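Local coordinates for protein myosin-2 (Saccharomyces cerevisiae, PDB 6IXO) that carries organelles and other cargo along actin cables as a class V myosin motor, gripping cargo receptors through the globular tail domain described here, at residues P54-I59 / V108-S113; K48-Y53 / E393-A398; F103-V108 / Y156-I161; L97-V102 / Y213-S218. One frame throughout, in Å; residues are numbered along the deposited sequence.

Contact 1: P54-I59 / V108-S113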
loop_
_atom_site.group_PDB
_atom_site.type_symbol
_atom_site.label_atom_id
_atom_site.label_comp_id
_atom_site.label_asym_id
_atom_site.label_seq_id
_atom_site.Cartn_x
_atom_site.Cartn_y
_atom_site.Cartn_z
ATOM N N PRO A 54 -10.735 16.820 1.228
ATOM C CA PRO A 54 -9.634 17.752 1.509
ATOM C C PRO A 54 -8.953 18.234 0.250
ATOM O O PRO A 54 -8.728 19.444 0.129
ATOM C CB PRO A 54 -8.652 16.908 2.354
ATOM C CG PRO A 54 -9.514 15.872 2.961
ATOM C CD PRO A 54 -10.444 15.490 1.861
ATOM N N ALA A 55 -8.654 17.329 -0.675
ATOM C CA ALA A 55 -8.043 17.774 -1.925
ATOM C C ALA A 55 -8.918 18.806 -2.664
ATOM O O ALA A 55 -8.383 19.790 -3.159
ATOM C CB ALA A 55 -7.778 16.608 -2.848
ATOM N N ARG A 56 -10.236 18.586 -2.729
ATOM C CA ARG A 56 -11.084 19.493 -3.514
ATOM C C ARG A 56 -11.081 20.851 -2.856
ATOM O O ARG A 56 -11.033 21.881 -3.528
ATOM C CB ARG A 56 -12.533 18.964 -3.641
ATOM C CG ARG A 56 -12.663 17.595 -4.293
ATOM C CD ARG A 56 -12.762 17.679 -5.792
ATOM N NE ARG A 56 -12.789 16.373 -6.463
ATOM C CZ ARG A 56 -13.893 15.672 -6.730
ATOM N NH1 ARG A 56 -13.801 14.492 -7.352
ATOM N NH2 ARG A 56 -15.083 16.135 -6.376
ATOM N N ILE A 57 -11.135 20.877 -1.530
ATOM C CA ILE A 57 -11.076 22.173 -0.842
ATOM C C ILE A 57 -9.750 22.917 -1.115
ATOM O O ILE A 57 -9.743 24.111 -1.420
ATOM C CB ILE A 57 -11.287 21.983 0.659
ATOM C CG1 ILE A 57 -12.741 21.586 0.882
ATOM C CG2 ILE A 57 -10.957 23.269 1.405
ATOM C CD1 ILE A 57 -13.074 21.132 2.314
ATOM N N LEU A 58 -8.634 22.200 -1.007
ATOM C CA LEU A 58 -7.316 22.758 -1.293
ATOM C C LEU A 58 -7.234 23.304 -2.708
ATOM O O LEU A 58 -6.663 24.364 -2.939
ATOM C CB LEU A 58 -6.231 21.683 -1.104
ATOM C CG LEU A 58 -6.024 21.189 0.329
ATOM C CD1 LEU A 58 -4.999 20.017 0.363
ATOM C CD2 LEU A 58 -5.559 22.312 1.221
ATOM N N ILE A 59 -7.789 22.551 -3.647
ATOM C CA ILE A 59 -7.805 22.952 -5.054
ATOM C C ILE A 59 -8.557 24.272 -5.249
ATOM O O ILE A 59 -8.124 25.158 -6.013
ATOM C CB ILE A 59 -8.431 21.816 -5.933
ATOM C CG1 ILE A 59 -7.424 20.650 -6.046
ATOM C CG2 ILE A 59 -8.812 22.329 -7.328
ATOM C CD1 ILE A 59 -8.071 19.308 -6.507
ATOM N N VAL A 108 -3.932 12.801 -2.265
ATOM C CA VAL A 108 -2.701 13.295 -2.891
ATOM C C VAL A 108 -2.755 13.005 -4.389
ATOM O O VAL A 108 -2.314 13.826 -5.216
ATOM C CB VAL A 108 -1.446 12.683 -2.230
ATOM C CG1 VAL A 108 -0.200 13.001 -3.040
ATOM C CG2 VAL A 108 -1.307 13.227 -0.793
ATOM N N ARG A 109 -3.354 11.871 -4.771
ATOM C CA ARG A 109 -3.528 11.629 -6.209
ATOM C C ARG A 109 -4.435 12.698 -6.824
ATOM O O ARG A 109 -4.237 13.125 -7.979
ATOM C CB ARG A 109 -4.126 10.238 -6.486
ATOM C CG ARG A 109 -4.221 9.927 -7.976
ATOM C CD ARG A 109 -2.824 9.925 -8.614
ATOM N NE ARG A 109 -2.851 9.425 -10.001
ATOM C CZ ARG A 109 -1.774 9.389 -10.796
ATOM N NH1 ARG A 109 -0.583 9.852 -10.347
ATOM N NH2 ARG A 109 -1.896 8.927 -12.045
ATOM N N GLU A 110 -5.455 13.113 -6.079
ATOM C CA GLU A 110 -6.375 14.111 -6.653
ATOM C C GLU A 110 -5.635 15.461 -6.811
ATOM O O GLU A 110 -5.820 16.182 -7.779
ATOM C CB GLU A 110 -7.604 14.277 -5.748
ATOM C CG GLU A 110 -8.639 15.297 -6.254
ATOM C CD GLU A 110 -9.547 14.678 -7.305
ATOM O OE1 GLU A 110 -9.353 13.484 -7.635
ATOM O OE2 GLU A 110 -10.460 15.382 -7.767
ATOM N N LEU A 111 -4.787 15.789 -5.843
ATOM C CA LEU A 111 -4.011 17.030 -5.874
ATOM C C LEU A 111 -3.021 17.009 -7.030
ATOM O O LEU A 111 -2.862 17.983 -7.766
ATOM C CB LEU A 111 -3.252 17.215 -4.567
ATOM C CG LEU A 111 -4.089 17.635 -3.362
ATOM C CD1 LEU A 111 -3.290 17.512 -2.039
ATOM C CD2 LEU A 111 -4.614 19.095 -3.580
ATOM N N TYR A 112 -2.331 15.889 -7.178
ATOM C CA TYR A 112 -1.317 15.795 -8.212
ATOM C C TYR A 112 -1.995 15.911 -9.555
ATOM O O TYR A 112 -1.551 16.632 -10.449
ATOM C CB TYR A 112 -0.522 14.471 -8.072
ATOM C CG TYR A 112 0.448 14.260 -9.223
ATOM C CD1 TYR A 112 1.637 14.990 -9.297
ATOM C CD2 TYR A 112 0.158 13.371 -10.252
ATOM C CE1 TYR A 112 2.514 14.839 -10.378
ATOM C CE2 TYR A 112 1.046 13.182 -11.322
ATOM C CZ TYR A 112 2.218 13.931 -11.386
ATOM O OH TYR A 112 3.105 13.742 -12.436
ATOM N N SER A 113 -3.137 15.247 -9.676
ATOM C CA SER A 113 -3.867 15.260 -10.924
ATOM C C SER A 113 -4.340 16.679 -11.253
ATOM O O SER A 113 -4.364 17.093 -12.411
ATOM C CB SER A 113 -5.058 14.284 -10.859
ATOM O OG SER A 113 -4.577 12.947 -10.556
HETATM O O HOH W 1 -11.815 12.148 -7.921
#
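A55 and L111 bring helices 53-67 and 97-124 together where they run nearly parallel; segments 54-59 and 108-113 cross at -30° with axes 8.8 Å apart. The apolar part centres on these two residues and their neighbours. A55 CB sits 3.7 Å from E110 CB and 3.9 Å from L111 CG, a small side chain that lets the backbones come close. L58 CD1 meets L111 CD1 at 3.9 Å, while I59 lies alongside L111 pointing the other way, its CG1 4.0 Å from L111 CD2. The polar part is a salt bridge: R56 NE gives its hydrogen to E110 OE2 over 2.8 Å, nearly straight at 163°. The oxygen lies close to the guanidinium plane, but the nitrogen stands above the carboxylate plane. A water closes the loop, accepting from R56 NH1 and donating to E110 OE1. Around this pair, helix 71-90 packs on L58 and L111 through F77, V81 and I85, and F151 of helix 134-180 reaches L111; F389, in a loop, touches E110.

Contact 2: K48-Y53 / E393-A398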
loop_
_atom_site.group_PDB
_atom_site.type_symbol
_atom_site.label_atom_id
_atom_site.label_comp_id
_atom_site.label_asym_id
_atom_site.label_seq_id
_atom_site.Cartn_x
_atom_site.Cartn_y
_atom_site.Cartn_z
ATOM N N LYS A 48 -17.245 10.314 -4.953
ATOM C CA LYS A 48 -15.839 10.683 -4.914
ATOM C C LYS A 48 -15.643 11.887 -4.003
ATOM O O LYS A 48 -14.613 11.996 -3.357
ATOM C CB LYS A 48 -15.303 10.953 -6.322
ATOM C CG LYS A 48 -15.139 9.664 -7.116
ATOM C CD LYS A 48 -14.738 9.872 -8.566
ATOM C CE LYS A 48 -14.622 8.519 -9.272
ATOM N NZ LYS A 48 -14.216 8.636 -10.699
ATOM N N ARG A 49 -16.639 12.773 -3.924
ATOM C CA ARG A 49 -16.440 13.965 -3.108
ATOM C C ARG A 49 -16.308 13.652 -1.600
ATOM O O ARG A 49 -15.673 14.409 -0.883
ATOM C CB ARG A 49 -17.564 14.991 -3.354
ATOM C CG ARG A 49 -18.840 14.745 -2.586
ATOM C CD ARG A 49 -19.910 15.742 -3.047
ATOM N NE ARG A 49 -21.052 15.804 -2.142
ATOM C CZ ARG A 49 -21.951 16.787 -2.145
ATOM N NH1 ARG A 49 -21.837 17.803 -2.998
ATOM N NH2 ARG A 49 -22.960 16.762 -1.285
ATOM N N ASP A 50 -16.885 12.543 -1.133
ATOM C CA ASP A 50 -16.767 12.128 0.275
ATOM C C ASP A 50 -15.362 11.617 0.608
ATOM O O ASP A 50 -14.940 11.616 1.764
ATOM C CB ASP A 50 -17.785 11.027 0.605
ATOM C CG ASP A 50 -19.232 11.488 0.464
ATOM O OD1 ASP A 50 -19.502 12.698 0.656
ATOM O OD2 ASP A 50 -20.096 10.627 0.166
ATOM N N VAL A 51 -14.649 11.174 -0.418
ATOM C CA VAL A 51 -13.331 10.615 -0.252
ATOM C C VAL A 51 -12.264 11.698 -0.398
ATOM O O VAL A 51 -11.348 11.789 0.403
ATOM C CB VAL A 51 -13.061 9.488 -1.271
ATOM C CG1 VAL A 51 -11.637 8.969 -1.114
ATOM C CG2 VAL A 51 -14.080 8.352 -1.076
ATOM N N VAL A 52 -12.387 12.536 -1.421
ATOM C CA VAL A 52 -11.311 13.488 -1.641
ATOM C C VAL A 52 -11.725 14.910 -1.233
ATOM O O VAL A 52 -11.306 15.867 -1.868
ATOM C CB VAL A 52 -10.828 13.433 -3.124
ATOM C CG1 VAL A 52 -10.138 12.020 -3.400
ATOM C CG2 VAL A 52 -11.967 13.702 -4.104
ATOM N N TYR A 53 -12.514 15.052 -0.162
ATOM C CA TYR A 53 -12.991 16.400 0.202
ATOM C C TYR A 53 -11.809 17.333 0.593
ATOM O O TYR A 53 -11.850 18.537 0.259
ATOM C CB TYR A 53 -14.074 16.342 1.316
ATOM C CG TYR A 53 -13.553 15.949 2.678
ATOM C CD1 TYR A 53 -13.036 16.912 3.549
ATOM C CD2 TYR A 53 -13.561 14.602 3.104
ATOM C CE1 TYR A 53 -12.536 16.563 4.788
ATOM C CE2 TYR A 53 -13.068 14.247 4.355
ATOM C CZ TYR A 53 -12.549 15.227 5.192
ATOM O OH TYR A 53 -12.030 14.893 6.443
ATOM N N GLU A 393 -18.358 21.418 -8.598
ATOM C CA GLU A 393 -18.940 22.364 -7.647
ATOM C C GLU A 393 -18.159 22.470 -6.327
ATOM O O GLU A 393 -17.659 21.472 -5.791
ATOM C CB GLU A 393 -20.391 21.978 -7.336
ATOM C CG GLU A 393 -21.136 23.024 -6.498
ATOM C CD GLU A 393 -22.333 22.457 -5.745
ATOM O OE1 GLU A 393 -22.132 21.944 -4.621
ATOM O OE2 GLU A 393 -23.469 22.536 -6.272
ATOM N N ALA A 394 -18.057 23.701 -5.830
ATOM C CA ALA A 394 -17.402 24.006 -4.564
ATOM C C ALA A 394 -18.152 23.378 -3.396
ATOM O O ALA A 394 -19.288 23.767 -3.112
ATOM C CB ALA A 394 -17.300 25.523 -4.382
ATOM N N TYR A 395 -17.517 22.416 -2.721
ATOM C CA TYR A 395 -18.150 21.703 -1.609
ATOM C C TYR A 395 -17.245 21.522 -0.403
ATOM O O TYR A 395 -16.077 21.192 -0.550
ATOM C CB TYR A 395 -18.625 20.330 -2.068
ATOM C CG TYR A 395 -18.948 19.359 -0.944
ATOM C CD1 TYR A 395 -20.039 19.565 -0.098
ATOM C CD2 TYR A 395 -18.196 18.212 -0.759
ATOM C CE1 TYR A 395 -20.353 18.654 0.924
ATOM C CE2 TYR A 395 -18.502 17.303 0.249
ATOM C CZ TYR A 395 -19.578 17.529 1.090
ATOM O OH TYR A 395 -19.863 16.617 2.095
ATOM N N ILE A 396 -17.801 21.718 0.789
ATOM C CA ILE A 396 -17.073 21.492 2.036
ATOM C C ILE A 396 -18.020 20.892 3.073
ATOM O O ILE A 396 -19.051 21.476 3.360
ATOM C CB ILE A 396 -16.417 22.811 2.561
ATOM C CG1 ILE A 396 -16.168 22.741 4.059
ATOM C CG2 ILE A 396 -17.285 24.049 2.299
ATOM C CD1 ILE A 396 -15.518 24.015 4.566
ATOM N N PRO A 397 -17.683 19.706 3.622
ATOM C CA PRO A 397 -18.578 18.940 4.509
ATOM C C PRO A 397 -19.102 19.682 5.742
ATOM O O PRO A 397 -18.663 20.786 6.029
ATOM C CB PRO A 397 -17.708 17.761 4.951
ATOM C CG PRO A 397 -16.743 17.578 3.833
ATOM C CD PRO A 397 -16.438 18.963 3.338
ATOM N N ALA A 398 -20.002 19.025 6.474
ATOM C CA ALA A 398 -20.848 19.666 7.484
ATOM C C ALA A 398 -20.282 19.578 8.883
ATOM O O ALA A 398 -20.442 20.489 9.690
ATOM C CB ALA A 398 -22.236 19.049 7.469
HETATM O O HOH W 2 -14.567 19.171 -0.698
#
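R49 lies flat across the ring of Y395, where the loop between helices 336-350 and 403-415 meets the short, weakly bonded helix at about 48-51 and the start of helix 53-67 in the cargo-binding tail. R49 CG sits between the backbone N and the carbonyl carbon (chi1 82°), and from there the chain runs extended to NE. CB is at the margin, 4.2 Å from Y395 CD2. CG comes within 3.8 Å of Y395 CE2, and CD makes a CH-pi contact, 4.2 Å from the ring centroid. NE then passes above CE2 and CZ. CZ stands over the middle of the ring, 3.9 Å from the centroid and 8° off its normal, with NH1 above CD1 and NH2 above CE1. Guanidinium and ring are only 3° from parallel, a cation-pi stack. The opposite face of Y395 carries P397 N, offset toward the rim, and P397 CG packs against Y53 CG at 3.8 Å. Y53 OH bonds to the backbone N of E36. An alanine in place of Y395 would probably leave the R49 guanidinium without its stacking surface and more able to turn. E393 OE1 lies near the guanidinium plane but 4.5 Å from R49 NH1, beyond a salt bridge. With no direct hydrogen bond between the segments, this surface contact depends on flat stacking and apolar packing, with E393 probably adding long-range attraction.

Contact 3: F103-V108 / Y156-I161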
loop_
_atom_site.group_PDB
_atom_site.type_symbol
_atom_site.label_atom_id
_atom_site.label_comp_id
_atom_site.label_asym_id
_atom_site.label_seq_id
_atom_site.Cartn_x
_atom_site.Cartn_y
_atom_site.Cartn_z
ATOM N N PHE A 103 -7.014 6.677 2.121
ATOM C CA PHE A 103 -7.641 8.001 2.101
ATOM C C PHE A 103 -6.635 9.042 1.625
ATOM O O PHE A 103 -6.908 9.833 0.700
ATOM C CB PHE A 103 -8.147 8.340 3.513
ATOM C CG PHE A 103 -8.767 9.725 3.619
ATOM C CD1 PHE A 103 -10.103 9.920 3.290
ATOM C CD2 PHE A 103 -8.014 10.790 4.103
ATOM C CE1 PHE A 103 -10.687 11.200 3.394
ATOM C CE2 PHE A 103 -8.611 12.081 4.242
ATOM C CZ PHE A 103 -9.940 12.253 3.886
ATOM N N TRP A 104 -5.464 9.073 2.265
ATOM C CA TRP A 104 -4.475 10.088 1.902
ATOM C C TRP A 104 -3.874 9.828 0.525
ATOM O O TRP A 104 -3.587 10.769 -0.200
ATOM C CB TRP A 104 -3.378 10.206 2.982
ATOM C CG TRP A 104 -3.902 11.019 4.103
ATOM C CD1 TRP A 104 -4.216 10.603 5.351
ATOM C CD2 TRP A 104 -4.290 12.397 4.024
ATOM N NE1 TRP A 104 -4.743 11.631 6.078
ATOM C CE2 TRP A 104 -4.815 12.749 5.282
ATOM C CE3 TRP A 104 -4.242 13.359 3.013
ATOM C CZ2 TRP A 104 -5.279 14.026 5.561
ATOM C CZ3 TRP A 104 -4.739 14.640 3.287
ATOM C CH2 TRP A 104 -5.236 14.956 4.550
ATOM N N LEU A 105 -3.694 8.563 0.146
ATOM C CA LEU A 105 -3.270 8.277 -1.224
ATOM C C LEU A 105 -4.267 8.847 -2.235
ATOM O O LEU A 105 -3.873 9.406 -3.272
ATOM C CB LEU A 105 -3.114 6.747 -1.433
ATOM C CG LEU A 105 -1.887 6.122 -0.699
ATOM C CD1 LEU A 105 -1.924 4.560 -0.814
ATOM C CD2 LEU A 105 -0.576 6.669 -1.259
ATOM N N ALA A 106 -5.562 8.661 -1.962
ATOM C CA ALA A 106 -6.595 9.158 -2.884
ATOM C C ALA A 106 -6.478 10.691 -3.005
ATOM O O ALA A 106 -6.554 11.271 -4.111
ATOM C CB ALA A 106 -7.960 8.792 -2.398
ATOM N N ASN A 107 -6.295 11.339 -1.860
ATOM C CA ASN A 107 -6.306 12.807 -1.840
ATOM C C ASN A 107 -5.081 13.409 -2.504
ATOM O O ASN A 107 -5.165 14.404 -3.246
ATOM C CB ASN A 107 -6.458 13.310 -0.404
ATOM C CG ASN A 107 -7.901 13.409 -0.021
ATOM O OD1 ASN A 107 -8.595 14.414 -0.344
ATOM N ND2 ASN A 107 -8.425 12.330 0.567
ATOM N N VAL A 108 -3.932 12.801 -2.265
ATOM C CA VAL A 108 -2.701 13.295 -2.891
ATOM C C VAL A 108 -2.755 13.005 -4.389
ATOM O O VAL A 108 -2.314 13.826 -5.216
ATOM C CB VAL A 108 -1.446 12.683 -2.230
ATOM C CG1 VAL A 108 -0.200 13.001 -3.040
ATOM C CG2 VAL A 108 -1.307 13.227 -0.793
ATOM N N TYR A 156 4.980 9.629 -3.790
ATOM C CA TYR A 156 6.026 8.607 -3.614
ATOM C C TYR A 156 6.326 8.360 -2.147
ATOM O O TYR A 156 6.380 7.193 -1.671
ATOM C CB TYR A 156 7.293 9.051 -4.334
ATOM C CG TYR A 156 8.432 8.039 -4.280
ATOM C CD1 TYR A 156 8.536 7.044 -5.252
ATOM C CD2 TYR A 156 9.399 8.093 -3.279
ATOM C CE1 TYR A 156 9.574 6.115 -5.229
ATOM C CE2 TYR A 156 10.467 7.142 -3.240
ATOM C CZ TYR A 156 10.528 6.170 -4.221
ATOM O OH TYR A 156 11.547 5.248 -4.234
ATOM N N ASN A 157 6.538 9.459 -1.430
ATOM C CA ASN A 157 6.866 9.427 -0.013
ATOM C C ASN A 157 5.773 8.785 0.785
ATOM O O ASN A 157 6.044 7.862 1.562
ATOM C CB ASN A 157 7.153 10.860 0.528
ATOM C CG ASN A 157 8.442 11.388 0.010
ATOM O OD1 ASN A 157 9.189 10.637 -0.642
ATOM N ND2 ASN A 157 8.741 12.670 0.274
ATOM N N ILE A 158 4.532 9.227 0.618
ATOM C CA ILE A 158 3.504 8.675 1.509
ATOM C C ILE A 158 3.175 7.225 1.081
ATOM O O ILE A 158 2.801 6.407 1.918
ATOM C CB ILE A 158 2.201 9.542 1.582
ATOM C CG1 ILE A 158 1.487 9.683 0.233
ATOM C CG2 ILE A 158 2.507 10.879 2.235
ATOM C CD1 ILE A 158 -0.008 9.986 0.441
ATOM N N TYR A 159 3.374 6.896 -0.185
ATOM C CA TYR A 159 3.144 5.500 -0.617
ATOM C C TYR A 159 4.166 4.588 0.118
ATOM O O TYR A 159 3.809 3.516 0.662
ATOM C CB TYR A 159 3.305 5.359 -2.125
ATOM C CG TYR A 159 3.090 3.904 -2.555
ATOM C CD1 TYR A 159 1.808 3.418 -2.717
ATOM C CD2 TYR A 159 4.159 3.052 -2.791
ATOM C CE1 TYR A 159 1.562 2.072 -3.103
ATOM C CE2 TYR A 159 3.955 1.685 -3.172
ATOM C CZ TYR A 159 2.666 1.216 -3.311
ATOM O OH TYR A 159 2.422 -0.077 -3.734
ATOM N N ASN A 160 5.420 5.039 0.153
ATOM C CA ASN A 160 6.476 4.234 0.794
ATOM C C ASN A 160 6.395 4.209 2.299
ATOM O O ASN A 160 6.691 3.199 2.936
ATOM C CB ASN A 160 7.824 4.740 0.339
ATOM C CG ASN A 160 8.239 4.089 -0.931
ATOM O OD1 ASN A 160 8.667 2.942 -0.915
ATOM N ND2 ASN A 160 8.049 4.770 -2.062
ATOM N N ILE A 161 6.026 5.330 2.883
ATOM C CA ILE A 161 5.858 5.391 4.335
ATOM C C ILE A 161 4.753 4.415 4.756
ATOM O O ILE A 161 4.893 3.620 5.705
ATOM C CB ILE A 161 5.515 6.801 4.783
ATOM C CG1 ILE A 161 6.762 7.708 4.690
ATOM C CG2 ILE A 161 4.949 6.816 6.224
ATOM C CD1 ILE A 161 6.422 9.241 4.798
#
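I158 and L105 carry an antiparallel helix pair in the all-helical cargo-binding tail, joining helices 97-124 and 134-180; segments 103-108 and 156-161 run at 167° with axes 10.2 Å apart. I158 has the larger buried area. Its CG1 lies between the backbone N and the carbonyl carbon (chi1 61°), and CD1 beyond it packs against W104, L105 and V108. There CD1 meets the carbonyl oxygen W104 O at 3.7 Å and L105 CD2 at 3.8 Å. L105 and V108 each lie alongside I158 with their side chains running the opposite way. L105 CD2 also touches the adjoining residue, 4.0 Å from Y159 CA, and lies at the edge of the Y159 ring, near its plane. No hydrogen bond joins the segments; the contact is mainly apolar packing, with W104 O the polar atom met by the I158 tip. V89 of helix 71-90 also touches I158, and L154 of helix 134-180 touches V108. The third wall around the isoleucine tip is V108, whose CG2 comes to 3.7 Å from I158 CD1.

Contact 4: L97-V102 / Y213-S218. With SO4 (sulfate ion), chain B.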
loop_
_atom_site.group_PDB
_atom_site.type_symbol
_atom_site.label_atom_id
_atom_site.label_comp_id
_atom_site.label_asym_id
_atom_site.label_seq_id
_atom_site.Cartn_x
_atom_site.Cartn_y
_atom_site.Cartn_z
ATOM N N LEU A 97 -4.705 2.372 10.228
ATOM C CA LEU A 97 -3.611 2.439 9.258
ATOM C C LEU A 97 -4.045 2.239 7.810
ATOM O O LEU A 97 -3.655 2.998 6.925
ATOM C CB LEU A 97 -2.548 1.384 9.617
ATOM C CG LEU A 97 -1.391 1.327 8.625
ATOM C CD1 LEU A 97 -0.627 2.617 8.553
ATOM C CD2 LEU A 97 -0.471 0.183 9.096
ATOM N N ILE A 98 -4.857 1.226 7.551
ATOM C CA ILE A 98 -5.214 0.945 6.161
ATOM C C ILE A 98 -6.205 2.011 5.619
ATOM O O ILE A 98 -5.900 2.642 4.608
ATOM C CB ILE A 98 -5.809 -0.501 5.999
ATOM C CG1 ILE A 98 -4.690 -1.538 6.231
ATOM C CG2 ILE A 98 -6.444 -0.666 4.612
ATOM C CD1 ILE A 98 -5.268 -3.005 6.590
ATOM N N PRO A 99 -7.365 2.218 6.279
ATOM C CA PRO A 99 -8.244 3.248 5.679
ATOM C C PRO A 99 -7.603 4.632 5.636
ATOM O O PRO A 99 -7.766 5.307 4.612
ATOM C CB PRO A 99 -9.500 3.251 6.587
ATOM C CG PRO A 99 -9.103 2.496 7.821
ATOM C CD PRO A 99 -7.999 1.557 7.430
ATOM N N SER A 100 -6.868 5.054 6.673
ATOM C CA SER A 100 -6.320 6.423 6.616
ATOM C C SER A 100 -5.272 6.523 5.542
ATOM O O SER A 100 -5.158 7.533 4.870
ATOM C CB SER A 100 -5.759 6.857 7.952
ATOM O OG SER A 100 -6.816 6.945 8.898
ATOM N N GLY A 101 -4.489 5.466 5.354
ATOM C CA GLY A 101 -3.475 5.536 4.311
ATOM C C GLY A 101 -4.076 5.598 2.922
ATOM O O GLY A 101 -3.608 6.323 2.057
ATOM N N VAL A 102 -5.111 4.811 2.678
ATOM C CA VAL A 102 -5.706 4.811 1.343
ATOM C C VAL A 102 -6.371 6.179 1.078
ATOM O O VAL A 102 -6.290 6.746 -0.029
ATOM C CB VAL A 102 -6.744 3.669 1.204
ATOM C CG1 VAL A 102 -7.442 3.731 -0.156
ATOM C CG2 VAL A 102 -6.018 2.249 1.399
ATOM N N TYR A 213 -8.418 -4.406 0.330
ATOM C CA TYR A 213 -9.300 -4.511 -0.834
ATOM C C TYR A 213 -10.484 -3.560 -0.788
ATOM O O TYR A 213 -10.754 -2.806 -1.767
ATOM C CB TYR A 213 -9.813 -5.973 -0.943
ATOM C CG TYR A 213 -10.834 -6.145 -2.054
ATOM C CD1 TYR A 213 -10.428 -6.390 -3.359
ATOM C CD2 TYR A 213 -12.196 -6.079 -1.790
ATOM C CE1 TYR A 213 -11.350 -6.577 -4.377
ATOM C CE2 TYR A 213 -13.134 -6.265 -2.802
ATOM C CZ TYR A 213 -12.699 -6.509 -4.093
ATOM O OH TYR A 213 -13.604 -6.703 -5.107
ATOM N N TRP A 214 -11.234 -3.581 0.322
ATOM C CA TRP A 214 -12.492 -2.806 0.363
ATOM C C TRP A 214 -12.258 -1.300 0.482
ATOM O O TRP A 214 -13.041 -0.518 -0.060
ATOM C CB TRP A 214 -13.381 -3.290 1.504
ATOM C CG TRP A 214 -14.103 -4.516 1.123
ATOM C CD1 TRP A 214 -13.904 -5.797 1.611
ATOM C CD2 TRP A 214 -15.105 -4.620 0.107
ATOM N NE1 TRP A 214 -14.763 -6.665 0.971
ATOM C CE2 TRP A 214 -15.502 -5.970 0.045
ATOM C CE3 TRP A 214 -15.712 -3.691 -0.755
ATOM C CZ2 TRP A 214 -16.482 -6.420 -0.847
ATOM C CZ3 TRP A 214 -16.678 -4.135 -1.629
ATOM C CH2 TRP A 214 -17.055 -5.490 -1.673
ATOM N N CYS A 215 -11.171 -0.887 1.157
ATOM C CA CYS A 215 -10.834 0.558 1.252
ATOM C C CYS A 215 -10.465 1.080 -0.122
ATOM O O CYS A 215 -10.918 2.163 -0.555
ATOM C CB CYS A 215 -9.675 0.797 2.266
ATOM S SG CYS A 215 -10.261 0.663 3.977
ATOM N N MET A 216 -9.653 0.307 -0.838
ATOM C CA MET A 216 -9.292 0.688 -2.205
ATOM C C MET A 216 -10.468 0.691 -3.148
ATOM O O MET A 216 -10.626 1.620 -3.964
ATOM C CB MET A 216 -8.207 -0.232 -2.732
ATOM C CG MET A 216 -6.936 -0.002 -1.930
ATOM S SD MET A 216 -5.516 -0.221 -2.961
ATOM C CE MET A 216 -4.207 0.207 -1.823
ATOM N N LYS A 217 -11.314 -0.329 -3.046
ATOM C CA LYS A 217 -12.532 -0.350 -3.863
ATOM C C LYS A 217 -13.489 0.822 -3.549
ATOM O O LYS A 217 -13.975 1.552 -4.458
ATOM C CB LYS A 217 -13.253 -1.701 -3.664
ATOM C CG LYS A 217 -14.435 -1.867 -4.591
ATOM C CD LYS A 217 -14.810 -3.327 -4.818
ATOM C CE LYS A 217 -15.847 -3.421 -5.958
ATOM N NZ LYS A 217 -16.042 -4.820 -6.452
ATOM N N SER A 218 -13.765 1.008 -2.259
ATOM C CA SER A 218 -14.760 1.998 -1.851
ATOM C C SER A 218 -14.236 3.389 -2.095
ATOM O O SER A 218 -15.034 4.302 -2.364
ATOM C CB SER A 218 -15.146 1.869 -0.384
ATOM O OG SER A 218 -15.810 0.640 -0.123
HETATM S S SO4 B . -15.337 -10.297 0.643
HETATM O O1 SO4 B . -14.787 -11.640 0.798
HETATM O O2 SO4 B . -15.546 -9.693 1.956
HETATM O O3 SO4 B . -16.605 -10.376 -0.076
HETATM O O4 SO4 B . -14.405 -9.475 -0.117
#
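Two nearly parallel helices of the Dilute region of the tail pack here, the start of helix 97-124 against the end of helix 202-218; the axes of 97-102 and 213-218 are 9.4 Å apart and cross at -26°. C215 fits against I98, P99 and V102: its SG lies 3.7 Å from P99 CA and 4.1 Å from I98 CG2. With SG anti to the carbonyl carbon (chi1 -76°), the sulfur meets the proline side of the partner helix. V102 spreads its two methyls, CG1 at 3.8 Å from the backbone oxygen C215 O and CG2 at 4.0 Å from C215 CB. CG2 is also 4.1 Å from M216 CG. W214 instead turns to a sulfate, probably from the crystallisation liquor: W214 NE1 to sulfate O4 is 3.0 Å, and both this bond and that to O2 are weak. A phenylalanine at W214 would probably leave that sulfate without its indole N-H donor. H274 NE2 is also hydrogen-bonded to the sulfate. Around the pair, W162 and L166 of helix 134-180 press on V102 and I98, while F226 and V229 of helix 223-247 flank M216.

Helix 97-124 runs through contacts 4, 3 and 1 in turn, meeting helices 202-218, 134-180 and 53-67; the first and last partners run nearly parallel to it, the middle one antiparallel. These three are buried, whereas contact 2 is at the surface and joins segments more than 300 residues apart in sequence. The chemistry follows: contacts 3 and 4 are mainly apolar between their helices, contact 1 adds a charged pair to its apolar packing, and contact 2 relies on a cation-pi stack. Contacts 1 and 3 share V108. N107 bridges contacts 1, 2 and 3, through probable hydrogen bonds from A55 N to N107 OD1 and from N107 ND2 to V51 O.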